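Local coordinates for type IV pilus secretin PilQ family protein (Vibrio cholerae, PDB 6W6M) that forms a fourteen-subunit outer-membrane channel for the type IV competence pilus, which probably passes through it during natural DNA uptake, at residues Y435-T440 and F457-L462; T483-G488 and I501-I506; K253-K258 and V306-I311; K263-A268 and I288-N293. One frame throughout, in Å; residues are numbered along the deposited sequence.

The four contacts fall into two groups along one secretin subunit. Interactions 1 and 2 belong to one antiparallel sheet, their centres about 10 Å apart. They are joined where strands 456-471 and 475-493 pair: V461 O and D485 N probably form a hydrogen bond, while K458 CG packs on I501 CD1. Interactions 3 and 4 lie in a smaller domain, their centres about 13 Å apart, with interaction 4 nested in the loop that interaction 3 closes; I311 and I267 pack together between them. The groups do not touch: the nearest atoms of interactions 1 and 4 are about 14 Å apart. Both sheet contacts continue across subunit boundaries, consistent with a role in building the channel wall.

Interaction 1: residues Y435-T440 and F457-L462; sequences YIEQGT and FKKAVL
T440 and A460 hold each other by two backbone hydrogen bonds, T440 N to A460 O at 3.0 Å and A460 N to T440 O at 2.9 Å, and on the same face of the sheet T440 CG2 touches A460 CB at 3.9 Å. Just before the corner at G439, L462 N reaches Q438 O at 2.9 Å in a straight bond, whereas the return bond from Q438 N to L462 O is weak. G439, without a side chain, brings its CA to 3.4 Å from A460 O, and V461 CG1 packs against that same CA at 3.8 Å. This is the pairing of hairpin strands 434-444 and 456-471 in the secretin domain, at the point where the first strand turns a corner and changes direction. To one side, the extended chains of E437 and K459 cross at about a right angle, and OE2 of E437 meets K459 NZ at 3.5 Å in a weak salt bridge. Part of the next shell comes from a neighbouring subunit. T440 OG1, anti to its backbone N (chi1 -171°), hydrogen-bonds I501 O and D502 OD1 of that subunit, and Q438 OE1 accepts a bond from its Q504 NE2.

Interaction 2: residues T483-G488 and I501-I506; sequences TQDRRG and IDTQRI
The carbonyl oxygen of D502 is approached by two donors: R486 N at 2.9 Å, and the CA-H of D485. The distance from D485 CA to D502 O is 3.2 Å. D502 N returns a hydrogen bond to R486 O, and I501 CG2 lies against that same oxygen. Further along, Q484 N binds Q504 O at 3.0 Å. The carboxylate of D485 leans across to the opposite strand, its CG anti to the carbonyl carbon (chi1 -44°). OD1 of D485 takes a weak bond from Q504 N at 3.5 Å, and OD2 meets R505 NH2 at the guanidinium edge, also at 3.5 Å, in a long salt bridge with the two planar groups turned 66° apart. One face of that guanidinium carries T503 CG2, 3.6 Å above the plane and offset toward the rim. R505 NH1 has a second acidic partner, E441 of a neighbouring subunit, so its charge is probably shared between the two carboxylates. T483 lies side by side with R505, its CG2 on R505 CG at 3.8 Å, while its hydroxyl bonds S463 OG. Q484 and Q504 also run side by side, their amide planes 48° apart, with a weak bond from Q484 NE2 to Q504 OE1 at 3.1 Å. The Q504 amide is also held from the neighbouring subunit. The arrangement is an antiparallel beta hairpin of strands 475-493 and 496-513 whose sheet continues into the next subunit, consistent with the inner wall and gate of secretin channels.

Interaction 3: residues K253-K258 and V306-I311; sequences KSEIIK and VIREII
R308 and E255 cross obliquely, with the guanidinium and carboxylate planes 43° apart. R308 NH2 meets E255 OE1 at 3.3 Å in a salt bridge, the oxygen approaching the guanidinium at a slant. The R308 chain bends at chi3 (-75°), which swings NE out of the line of the preceding carbons. I257 sits over one face of the guanidinium: its CG1 is 3.8 Å from NH2, and its CG2 lies about 4.2 Å above the plane toward the rim. The backbone oxygen of I256 is near the guanidinium plane, at its edge, 3.8 Å from NH2. The guanidinium therefore has the aliphatic I257 over one face and strand oxygens, from E255 and I256, beside it. The second branch of I257 does double duty, since CG2 also touches I311 CD1 at 3.5 Å, giving the contact its apolar half. The short axes of strand 253-258 and helix 306-311 run nearly parallel, 12° apart at a distance of 10.6 Å. In this beta-alpha-beta-beta-alpha domain, as in secretin N domains, I311 also packs on I267 and I271 of helix 264-271, and helix 303-314 packs over strand 253-258, an outer strand of the sheet within this chain, which pairs antiparallel with strand 294-299.

Interaction 4: residues K263-A268 and I288-N293; sequences KASDIA and IDERTN
A268 and I288 form the close apolar part of this contact, with A268 CB lying 3.4 Å from I288 CD1 and 3.6 Å from I288 CG1. I288 carries CG1 anti to its carbonyl carbon (chi1 -65°), directing it to the helix, where the same carbon also comes within 4.2 Å of A264 O. L295 touches both A268 and I288 and closes this core from the adjoining strand. At the start of the helix, N293 OD1 is 3.3 Å from A264 CB and accepts a weak hydrogen bond from A264 N at 3.1 Å, the angle at hydrogen being 132°. Its ND2 in turn makes a weak bond to A262 O, so one amide spans the residues leading into helix 264-271. The contact thus joins the first helix of a beta-alpha-beta-beta-alpha domain, as in the secretin N domains, to the end of strand 285-289 and the turn that leads from it into strand 294-299. The outer side is looser. E290, whose chain bends at chi2 (-74°), brings OE2 only to 4.2 Å from S265 OG, too far for a firm bond, and E290 itself is exposed. On this side K263 packs on Q509 and E290 on K431, both of a neighbouring subunit.

Interaction 1: residues Y435-T440 and F457-L462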
loop_
_atom_site.group_PDB
_atom_site.type_symbol
_atom_site.label_atom_id
_atom_site.label_comp_id
_atom_site.label_asym_id
_atom_site.label_seq_id
_atom_site.Cartn_x
_atom_site.Cartn_y
_atom_site.Cartn_z
ATOM N N TYR A 435 13.305 40.646 -13.584
ATOM C CA TYR A 435 12.919 40.834 -12.189
ATOM C C TYR A 435 14.088 41.393 -11.392
ATOM O O TYR A 435 15.247 41.172 -11.725
ATOM C CB TYR A 435 12.422 39.525 -11.554
ATOM C CG TYR A 435 13.472 38.456 -11.495
ATOM C CD1 TYR A 435 14.317 38.357 -10.408
ATOM C CD2 TYR A 435 13.611 37.529 -12.520
ATOM C CE1 TYR A 435 15.262 37.373 -10.341
ATOM C CE2 TYR A 435 14.550 36.543 -12.455
ATOM C CZ TYR A 435 15.375 36.471 -11.366
ATOM O OH TYR A 435 16.326 35.491 -11.290
ATOM N N ILE A 436 13.763 42.119 -10.325
ATOM C CA ILE A 436 14.746 42.536 -9.329
ATOM C C ILE A 436 14.112 42.468 -7.941
ATOM O O ILE A 436 12.947 42.838 -7.764
ATOM C CB ILE A 436 15.324 43.942 -9.632
ATOM C CG1 ILE A 436 16.452 44.280 -8.658
ATOM C CG2 ILE A 436 14.263 45.011 -9.619
ATOM C CD1 ILE A 436 17.262 45.447 -9.039
ATOM N N GLU A 437 14.881 41.990 -6.955
ATOM C CA GLU A 437 14.379 41.632 -5.630
ATOM C C GLU A 437 15.323 42.064 -4.520
ATOM O O GLU A 437 16.522 42.212 -4.729
ATOM C CB GLU A 437 14.196 40.132 -5.481
ATOM C CG GLU A 437 12.931 39.584 -6.007
ATOM C CD GLU A 437 12.906 38.089 -5.902
ATOM O OE1 GLU A 437 13.979 37.511 -5.651
ATOM O OE2 GLU A 437 11.824 37.484 -6.065
ATOM N N GLN A 438 14.769 42.213 -3.318
ATOM C CA GLN A 438 15.557 42.488 -2.117
ATOM C C GLN A 438 14.714 42.157 -0.891
ATOM O O GLN A 438 13.668 42.774 -0.686
ATOM C CB GLN A 438 15.995 43.936 -2.091
ATOM C CG GLN A 438 17.008 44.237 -1.040
ATOM C CD GLN A 438 17.224 45.709 -0.854
ATOM O OE1 GLN A 438 18.343 46.194 -0.936
ATOM N NE2 GLN A 438 16.153 46.435 -0.604
ATOM N N GLY A 439 15.153 41.209 -0.074
ATOM C CA GLY A 439 14.385 40.872 1.112
ATOM C C GLY A 439 14.873 39.678 1.896
ATOM O O GLY A 439 16.076 39.519 2.073
ATOM N N THR A 440 13.963 38.844 2.398
ATOM C CA THR A 440 14.332 37.632 3.126
ATOM C C THR A 440 13.503 36.441 2.662
ATOM O O THR A 440 12.438 36.581 2.067
ATOM C CB THR A 440 14.168 37.791 4.647
ATOM O OG1 THR A 440 14.733 36.664 5.320
ATOM C CG2 THR A 440 12.715 37.907 5.028
ATOM N N PHE A 457 10.587 27.584 1.297
ATOM C CA PHE A 457 10.895 28.973 1.602
ATOM C C PHE A 457 9.853 29.889 0.987
ATOM O O PHE A 457 9.649 29.874 -0.228
ATOM C CB PHE A 457 12.282 29.358 1.090
ATOM C CG PHE A 457 13.388 28.612 1.747
ATOM C CD1 PHE A 457 13.886 29.021 2.959
ATOM C CD2 PHE A 457 13.925 27.487 1.158
ATOM C CE1 PHE A 457 14.894 28.330 3.570
ATOM C CE2 PHE A 457 14.934 26.790 1.768
ATOM C CZ PHE A 457 15.414 27.215 2.973
ATOM N N LYS A 458 9.283 30.744 1.828
ATOM C CA LYS A 458 8.352 31.769 1.396
ATOM C C LYS A 458 9.185 33.056 1.292
ATOM O O LYS A 458 10.192 33.209 1.978
ATOM C CB LYS A 458 7.208 31.932 2.391
ATOM C CG LYS A 458 6.217 33.012 1.997
ATOM C CD LYS A 458 5.538 32.695 0.678
ATOM C CE LYS A 458 4.428 33.690 0.379
ATOM N NZ LYS A 458 3.891 33.536 -0.998
ATOM N N LYS A 459 8.766 33.987 0.447
ATOM C CA LYS A 459 9.533 35.202 0.231
ATOM C C LYS A 459 8.863 36.394 0.891
ATOM O O LYS A 459 7.636 36.490 0.923
ATOM C CB LYS A 459 9.708 35.473 -1.255
ATOM C CG LYS A 459 10.523 34.439 -1.966
ATOM C CD LYS A 459 10.690 34.814 -3.414
ATOM C CE LYS A 459 11.468 33.761 -4.163
ATOM N NZ LYS A 459 11.509 34.047 -5.619
ATOM N N ALA A 460 9.678 37.297 1.421
ATOM C CA ALA A 460 9.229 38.575 1.950
ATOM C C ALA A 460 10.199 39.610 1.398
ATOM O O ALA A 460 11.220 39.908 2.017
ATOM C CB ALA A 460 9.195 38.557 3.460
ATOM N N VAL A 461 9.890 40.131 0.212
ATOM C CA VAL A 461 10.818 40.926 -0.575
ATOM C C VAL A 461 10.123 42.187 -1.069
ATOM O O VAL A 461 8.902 42.288 -1.088
ATOM C CB VAL A 461 11.389 40.138 -1.777
ATOM C CG1 VAL A 461 12.211 38.968 -1.312
ATOM C CG2 VAL A 461 10.275 39.673 -2.678
ATOM N N LEU A 462 10.937 43.187 -1.414
ATOM C CA LEU A 462 10.488 44.315 -2.269
ATOM C C LEU A 462 10.900 44.028 -3.716
ATOM O O LEU A 462 12.104 44.071 -4.000
ATOM C CB LEU A 462 11.135 45.604 -1.754
ATOM C CG LEU A 462 11.230 46.749 -2.759
ATOM C CD1 LEU A 462 9.914 47.502 -2.852
ATOM C CD2 LEU A 462 12.358 47.698 -2.387
#

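Interaction 2: residues T483-G488 and I501-I506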
loop_
_atom_site.group_PDB
_atom_site.type_symbol
_atom_site.label_atom_id
_atom_site.label_comp_id
_atom_site.label_asym_id
_atom_site.label_seq_id
_atom_site.Cartn_x
_atom_site.Cartn_y
_atom_site.Cartn_z
ATOM N N THR A 483 5.641 44.348 -5.620
ATOM C CA THR A 483 5.270 43.990 -4.255
ATOM C C THR A 483 6.243 44.585 -3.251
ATOM O O THR A 483 7.382 44.909 -3.576
ATOM C CB THR A 483 5.212 42.464 -4.019
ATOM O OG1 THR A 483 6.509 41.969 -3.678
ATOM C CG2 THR A 483 4.712 41.722 -5.232
ATOM N N GLN A 484 5.779 44.678 -2.007
ATOM C CA GLN A 484 6.605 45.115 -0.885
ATOM C C GLN A 484 6.142 44.421 0.391
ATOM O O GLN A 484 5.255 44.931 1.070
ATOM C CB GLN A 484 6.525 46.618 -0.723
ATOM C CG GLN A 484 7.533 47.160 0.226
ATOM C CD GLN A 484 7.394 48.630 0.419
ATOM O OE1 GLN A 484 8.360 49.314 0.711
ATOM N NE2 GLN A 484 6.187 49.133 0.258
ATOM N N ASP A 485 6.759 43.300 0.744
ATOM C CA ASP A 485 6.378 42.516 1.913
ATOM C C ASP A 485 7.456 42.587 2.988
ATOM O O ASP A 485 8.609 42.908 2.724
ATOM C CB ASP A 485 6.130 41.057 1.545
ATOM C CG ASP A 485 5.330 40.904 0.286
ATOM O OD1 ASP A 485 4.420 41.714 0.043
ATOM O OD2 ASP A 485 5.618 39.962 -0.476
ATOM N N ARG A 486 7.052 42.253 4.207
ATOM C CA ARG A 486 7.934 42.252 5.362
ATOM C C ARG A 486 7.617 41.066 6.251
ATOM O O ARG A 486 6.629 40.373 6.051
ATOM C CB ARG A 486 7.731 43.521 6.181
ATOM C CG ARG A 486 8.182 44.804 5.516
ATOM C CD ARG A 486 7.766 45.994 6.362
ATOM N NE ARG A 486 6.313 46.101 6.450
ATOM C CZ ARG A 486 5.668 47.046 7.125
ATOM N NH1 ARG A 486 6.346 47.975 7.785
ATOM N NH2 ARG A 486 4.343 47.059 7.143
ATOM N N ARG A 487 8.461 40.846 7.247
ATOM C CA ARG A 487 8.267 39.762 8.198
ATOM C C ARG A 487 7.448 40.304 9.357
ATOM O O ARG A 487 7.762 41.368 9.894
ATOM C CB ARG A 487 9.612 39.220 8.674
ATOM C CG ARG A 487 9.535 38.318 9.860
ATOM C CD ARG A 487 10.869 38.195 10.526
ATOM N NE ARG A 487 10.806 37.305 11.674
ATOM C CZ ARG A 487 11.823 37.060 12.486
ATOM N NH1 ARG A 487 12.988 37.643 12.276
ATOM N NH2 ARG A 487 11.673 36.239 13.508
ATOM N N GLY A 488 6.388 39.595 9.720
ATOM C CA GLY A 488 5.480 40.021 10.753
ATOM C C GLY A 488 5.687 39.292 12.061
ATOM O O GLY A 488 6.762 38.757 12.349
ATOM N N ILE A 501 3.468 37.153 7.614
ATOM C CA ILE A 501 4.022 38.092 6.646
ATOM C C ILE A 501 3.029 39.219 6.412
ATOM O O ILE A 501 1.824 38.977 6.329
ATOM C CB ILE A 501 4.365 37.374 5.323
ATOM C CG1 ILE A 501 5.499 36.377 5.547
ATOM C CG2 ILE A 501 4.743 38.356 4.242
ATOM C CD1 ILE A 501 5.738 35.448 4.405
ATOM N N ASP A 502 3.531 40.448 6.307
ATOM C CA ASP A 502 2.727 41.624 5.981
ATOM C C ASP A 502 3.004 42.067 4.551
ATOM O O ASP A 502 4.158 42.300 4.195
ATOM C CB ASP A 502 3.040 42.771 6.933
ATOM C CG ASP A 502 2.521 42.530 8.318
ATOM O OD1 ASP A 502 1.683 41.628 8.501
ATOM O OD2 ASP A 502 2.948 43.247 9.239
ATOM N N THR A 503 1.951 42.235 3.750
ATOM C CA THR A 503 2.090 42.370 2.305
ATOM C C THR A 503 1.439 43.637 1.762
ATOM O O THR A 503 0.533 44.201 2.368
ATOM C CB THR A 503 1.488 41.144 1.570
ATOM O OG1 THR A 503 0.102 41.002 1.894
ATOM C CG2 THR A 503 2.208 39.876 1.960
ATOM N N GLN A 504 1.941 44.082 0.608
ATOM C CA GLN A 504 1.300 45.043 -0.289
ATOM C C GLN A 504 1.595 44.600 -1.707
ATOM O O GLN A 504 2.756 44.388 -2.044
ATOM C CB GLN A 504 1.822 46.461 -0.105
ATOM C CG GLN A 504 1.492 47.085 1.191
ATOM C CD GLN A 504 2.100 48.450 1.326
ATOM O OE1 GLN A 504 3.100 48.753 0.697
ATOM N NE2 GLN A 504 1.496 49.285 2.147
ATOM N N ARG A 505 0.570 44.457 -2.535
ATOM C CA ARG A 505 0.752 43.874 -3.853
ATOM C C ARG A 505 -0.142 44.561 -4.866
ATOM O O ARG A 505 -1.262 44.958 -4.566
ATOM C CB ARG A 505 0.454 42.374 -3.846
ATOM C CG ARG A 505 1.507 41.563 -3.175
ATOM C CD ARG A 505 1.089 40.144 -2.928
ATOM N NE ARG A 505 2.115 39.457 -2.152
ATOM C CZ ARG A 505 1.986 38.245 -1.627
ATOM N NH1 ARG A 505 0.865 37.564 -1.784
ATOM N NH2 ARG A 505 2.980 37.719 -0.931
ATOM N N ILE A 506 0.363 44.671 -6.088
ATOM C CA ILE A 506 -0.439 45.147 -7.202
ATOM C C ILE A 506 0.052 44.465 -8.469
ATOM O O ILE A 506 1.257 44.341 -8.705
ATOM C CB ILE A 506 -0.407 46.691 -7.300
ATOM C CG1 ILE A 506 -1.366 47.176 -8.375
ATOM C CG2 ILE A 506 0.980 47.211 -7.560
ATOM C CD1 ILE A 506 -1.614 48.623 -8.320
#

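Interaction 3: residues K253-K258 and V306-I311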
loop_
_atom_site.group_PDB
_atom_site.type_symbol
_atom_site.label_atom_id
_atom_site.label_comp_id
_atom_site.label_asym_id
_atom_site.label_seq_id
_atom_site.Cartn_x
_atom_site.Cartn_y
_atom_site.Cartn_z
ATOM N N LYS A 253 19.937 18.500 -50.899
ATOM C CA LYS A 253 21.202 19.186 -50.701
ATOM C C LYS A 253 21.340 19.551 -49.230
ATOM O O LYS A 253 20.345 19.806 -48.545
ATOM C CB LYS A 253 21.306 20.440 -51.579
ATOM C CG LYS A 253 22.683 21.050 -51.575
ATOM C CD LYS A 253 22.837 22.121 -52.622
ATOM C CE LYS A 253 24.248 22.673 -52.591
ATOM N NZ LYS A 253 25.251 21.585 -52.712
ATOM N N SER A 254 22.585 19.574 -48.752
ATOM C CA SER A 254 22.896 19.818 -47.348
ATOM C C SER A 254 23.879 20.970 -47.234
ATOM O O SER A 254 24.892 20.988 -47.936
ATOM C CB SER A 254 23.485 18.565 -46.697
ATOM O OG SER A 254 24.724 18.222 -47.289
ATOM N N GLU A 255 23.587 21.921 -46.347
ATOM C CA GLU A 255 24.479 23.063 -46.151
ATOM C C GLU A 255 24.156 23.752 -44.830
ATOM O O GLU A 255 23.177 23.427 -44.157
ATOM C CB GLU A 255 24.389 24.044 -47.320
ATOM C CG GLU A 255 22.992 24.528 -47.639
ATOM C CD GLU A 255 23.000 25.550 -48.749
ATOM O OE1 GLU A 255 23.936 26.373 -48.779
ATOM O OE2 GLU A 255 22.082 25.524 -49.599
ATOM N N ILE A 256 24.979 24.738 -44.476
ATOM C CA ILE A 256 24.930 25.380 -43.167
ATOM C C ILE A 256 24.584 26.855 -43.319
ATOM O O ILE A 256 25.068 27.535 -44.230
ATOM C CB ILE A 256 26.255 25.199 -42.395
ATOM C CG1 ILE A 256 27.434 25.717 -43.205
ATOM C CG2 ILE A 256 26.476 23.736 -42.037
ATOM C CD1 ILE A 256 28.746 25.111 -42.799
ATOM N N ILE A 257 23.752 27.343 -42.403
ATOM C CA ILE A 257 23.292 28.725 -42.354
ATOM C C ILE A 257 23.804 29.350 -41.066
ATOM O O ILE A 257 23.523 28.846 -39.973
ATOM C CB ILE A 257 21.756 28.810 -42.409
ATOM C CG1 ILE A 257 21.207 27.871 -43.478
ATOM C CG2 ILE A 257 21.316 30.226 -42.659
ATOM C CD1 ILE A 257 19.717 27.882 -43.580
ATOM N N LYS A 258 24.535 30.450 -41.189
ATOM C CA LYS A 258 25.082 31.130 -40.026
ATOM C C LYS A 258 24.101 32.178 -39.525
ATOM O O LYS A 258 23.561 32.957 -40.313
ATOM C CB LYS A 258 26.424 31.779 -40.348
ATOM C CG LYS A 258 27.085 32.336 -39.113
ATOM C CD LYS A 258 28.523 32.741 -39.325
ATOM C CE LYS A 258 29.161 33.065 -37.986
ATOM N NZ LYS A 258 30.481 33.727 -38.134
ATOM N N VAL A 306 13.977 30.032 -49.954
ATOM C CA VAL A 306 12.922 30.742 -49.236
ATOM C C VAL A 306 13.190 30.724 -47.735
ATOM O O VAL A 306 13.011 31.739 -47.048
ATOM C CB VAL A 306 11.537 30.160 -49.581
ATOM C CG1 VAL A 306 11.423 28.726 -49.145
ATOM C CG2 VAL A 306 10.445 30.980 -48.933
ATOM N N ILE A 307 13.622 29.579 -47.204
ATOM C CA ILE A 307 14.004 29.508 -45.798
ATOM C C ILE A 307 15.110 30.506 -45.494
ATOM O O ILE A 307 15.069 31.212 -44.479
ATOM C CB ILE A 307 14.417 28.073 -45.442
ATOM C CG1 ILE A 307 13.187 27.175 -45.364
ATOM C CG2 ILE A 307 15.181 28.036 -44.142
ATOM C CD1 ILE A 307 13.504 25.729 -45.090
ATOM N N ARG A 308 16.105 30.597 -46.376
ATOM C CA ARG A 308 17.212 31.515 -46.165
ATOM C C ARG A 308 16.737 32.957 -46.168
ATOM O O ARG A 308 17.164 33.759 -45.329
ATOM C CB ARG A 308 18.269 31.283 -47.239
ATOM C CG ARG A 308 19.570 31.989 -47.001
ATOM C CD ARG A 308 20.613 31.564 -48.012
ATOM N NE ARG A 308 21.145 30.234 -47.743
ATOM C CZ ARG A 308 22.258 30.002 -47.054
ATOM N NH1 ARG A 308 22.957 31.009 -46.557
ATOM N NH2 ARG A 308 22.674 28.760 -46.862
ATOM N N GLU A 309 15.822 33.300 -47.076
ATOM C CA GLU A 309 15.330 34.673 -47.143
ATOM C C GLU A 309 14.527 35.037 -45.899
ATOM O O GLU A 309 14.691 36.124 -45.332
ATOM C CB GLU A 309 14.492 34.858 -48.405
ATOM C CG GLU A 309 13.992 36.267 -48.610
ATOM C CD GLU A 309 13.207 36.418 -49.894
ATOM O OE1 GLU A 309 13.026 35.408 -50.602
ATOM O OE2 GLU A 309 12.774 37.548 -50.199
ATOM N N ILE A 310 13.673 34.125 -45.439
ATOM C CA ILE A 310 12.873 34.388 -44.245
ATOM C C ILE A 310 13.768 34.557 -43.018
ATOM O O ILE A 310 13.688 35.561 -42.299
ATOM C CB ILE A 310 11.828 33.278 -44.045
ATOM C CG1 ILE A 310 10.540 33.636 -44.789
ATOM C CG2 ILE A 310 11.554 33.052 -42.580
ATOM C CD1 ILE A 310 9.399 32.689 -44.538
ATOM N N ILE A 311 14.647 33.585 -42.759
ATOM C CA ILE A 311 15.460 33.681 -41.554
ATOM C C ILE A 311 16.557 34.721 -41.672
ATOM O O ILE A 311 17.214 35.020 -40.674
ATOM C CB ILE A 311 16.082 32.329 -41.149
ATOM C CG1 ILE A 311 17.021 31.804 -42.223
ATOM C CG2 ILE A 311 15.006 31.316 -40.853
ATOM C CD1 ILE A 311 18.463 32.069 -41.902
#

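Interaction 4: residues K263-A268 and I288-N293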
loop_
_atom_site.group_PDB
_atom_site.type_symbol
_atom_site.label_atom_id
_atom_site.label_comp_id
_atom_site.label_asym_id
_atom_site.label_seq_id
_atom_site.Cartn_x
_atom_site.Cartn_y
_atom_site.Cartn_z
ATOM N N LYS A 263 19.322 33.423 -31.229
ATOM C CA LYS A 263 19.758 32.079 -30.888
ATOM C C LYS A 263 19.311 31.096 -31.957
ATOM O O LYS A 263 18.170 31.132 -32.412
ATOM C CB LYS A 263 19.194 31.652 -29.538
ATOM C CG LYS A 263 19.555 32.533 -28.382
ATOM C CD LYS A 263 19.204 31.843 -27.082
ATOM C CE LYS A 263 19.322 32.784 -25.905
ATOM N NZ LYS A 263 18.281 33.837 -25.947
ATOM N N ALA A 264 20.216 30.199 -32.345
ATOM C CA ALA A 264 19.890 29.236 -33.387
ATOM C C ALA A 264 18.907 28.181 -32.903
ATOM O O ALA A 264 18.175 27.610 -33.711
ATOM C CB ALA A 264 21.160 28.573 -33.906
ATOM N N SER A 265 18.871 27.904 -31.602
ATOM C CA SER A 265 17.949 26.895 -31.096
ATOM C C SER A 265 16.501 27.352 -31.220
ATOM O O SER A 265 15.626 26.569 -31.607
ATOM C CB SER A 265 18.291 26.555 -29.648
ATOM O OG SER A 265 18.369 27.720 -28.854
ATOM N N ASP A 266 16.233 28.621 -30.915
ATOM C CA ASP A 266 14.886 29.152 -31.083
ATOM C C ASP A 266 14.448 29.106 -32.542
ATOM O O ASP A 266 13.308 28.734 -32.846
ATOM C CB ASP A 266 14.826 30.581 -30.553
ATOM C CG ASP A 266 15.170 30.671 -29.082
ATOM O OD1 ASP A 266 15.019 29.658 -28.372
ATOM O OD2 ASP A 266 15.588 31.756 -28.627
ATOM N N ILE A 267 15.344 29.471 -33.457
ATOM C CA ILE A 267 15.002 29.480 -34.873
ATOM C C ILE A 267 14.783 28.064 -35.389
ATOM O O ILE A 267 13.869 27.815 -36.181
ATOM C CB ILE A 267 16.083 30.228 -35.667
ATOM C CG1 ILE A 267 15.912 31.729 -35.465
ATOM C CG2 ILE A 267 16.012 29.877 -37.130
ATOM C CD1 ILE A 267 16.825 32.561 -36.294
ATOM N N ALA A 268 15.598 27.112 -34.942
ATOM C CA ALA A 268 15.372 25.728 -35.337
ATOM C C ALA A 268 14.070 25.187 -34.770
ATOM O O ALA A 268 13.464 24.292 -35.363
ATOM C CB ALA A 268 16.539 24.855 -34.894
ATOM N N ILE A 288 21.108 21.679 -35.134
ATOM C CA ILE A 288 21.739 22.826 -34.494
ATOM C C ILE A 288 23.198 22.510 -34.214
ATOM O O ILE A 288 23.555 21.392 -33.832
ATOM C CB ILE A 288 21.004 23.213 -33.194
ATOM C CG1 ILE A 288 19.594 23.691 -33.504
ATOM C CG2 ILE A 288 21.747 24.299 -32.458
ATOM C CD1 ILE A 288 18.550 22.640 -33.271
ATOM N N ASP A 289 24.053 23.513 -34.400
ATOM C CA ASP A 289 25.444 23.479 -33.955
ATOM C C ASP A 289 25.617 24.652 -32.998
ATOM O O ASP A 289 25.697 25.809 -33.427
ATOM C CB ASP A 289 26.399 23.564 -35.130
ATOM C CG ASP A 289 27.834 23.506 -34.711
ATOM O OD1 ASP A 289 28.271 22.463 -34.184
ATOM O OD2 ASP A 289 28.532 24.514 -34.916
ATOM N N GLU A 290 25.649 24.341 -31.702
ATOM C CA GLU A 290 25.647 25.353 -30.657
ATOM C C GLU A 290 26.990 26.034 -30.486
ATOM O O GLU A 290 27.030 27.199 -30.088
ATOM C CB GLU A 290 25.229 24.725 -29.330
ATOM C CG GLU A 290 23.781 24.956 -28.953
ATOM C CD GLU A 290 23.526 26.375 -28.494
ATOM O OE1 GLU A 290 24.370 26.918 -27.754
ATOM O OE2 GLU A 290 22.489 26.950 -28.884
ATOM N N ARG A 291 28.083 25.336 -30.773
ATOM C CA ARG A 291 29.409 25.898 -30.557
ATOM C C ARG A 291 29.600 27.179 -31.356
ATOM O O ARG A 291 30.173 28.154 -30.861
ATOM C CB ARG A 291 30.464 24.860 -30.932
ATOM C CG ARG A 291 31.759 24.991 -30.203
ATOM C CD ARG A 291 32.726 23.943 -30.678
ATOM N NE ARG A 291 33.327 24.314 -31.947
ATOM C CZ ARG A 291 34.539 24.833 -32.071
ATOM N NH1 ARG A 291 35.293 25.033 -31.006
ATOM N NH2 ARG A 291 35.002 25.144 -33.265
ATOM N N THR A 292 29.112 27.200 -32.595
ATOM C CA THR A 292 29.315 28.322 -33.499
ATOM C C THR A 292 28.018 29.021 -33.882
ATOM O O THR A 292 28.033 29.863 -34.783
ATOM C CB THR A 292 30.048 27.864 -34.764
ATOM O OG1 THR A 292 29.287 26.849 -35.420
ATOM C CG2 THR A 292 31.416 27.307 -34.431
ATOM N N ASN A 293 26.902 28.695 -33.228
ATOM C CA ASN A 293 25.606 29.334 -33.473
ATOM C C ASN A 293 25.198 29.204 -34.942
ATOM O O ASN A 293 25.102 30.188 -35.674
ATOM C CB ASN A 293 25.633 30.804 -33.037
ATOM C CG ASN A 293 24.253 31.435 -32.995
ATOM O OD1 ASN A 293 23.261 30.771 -32.730
ATOM N ND2 ASN A 293 24.191 32.723 -33.256
#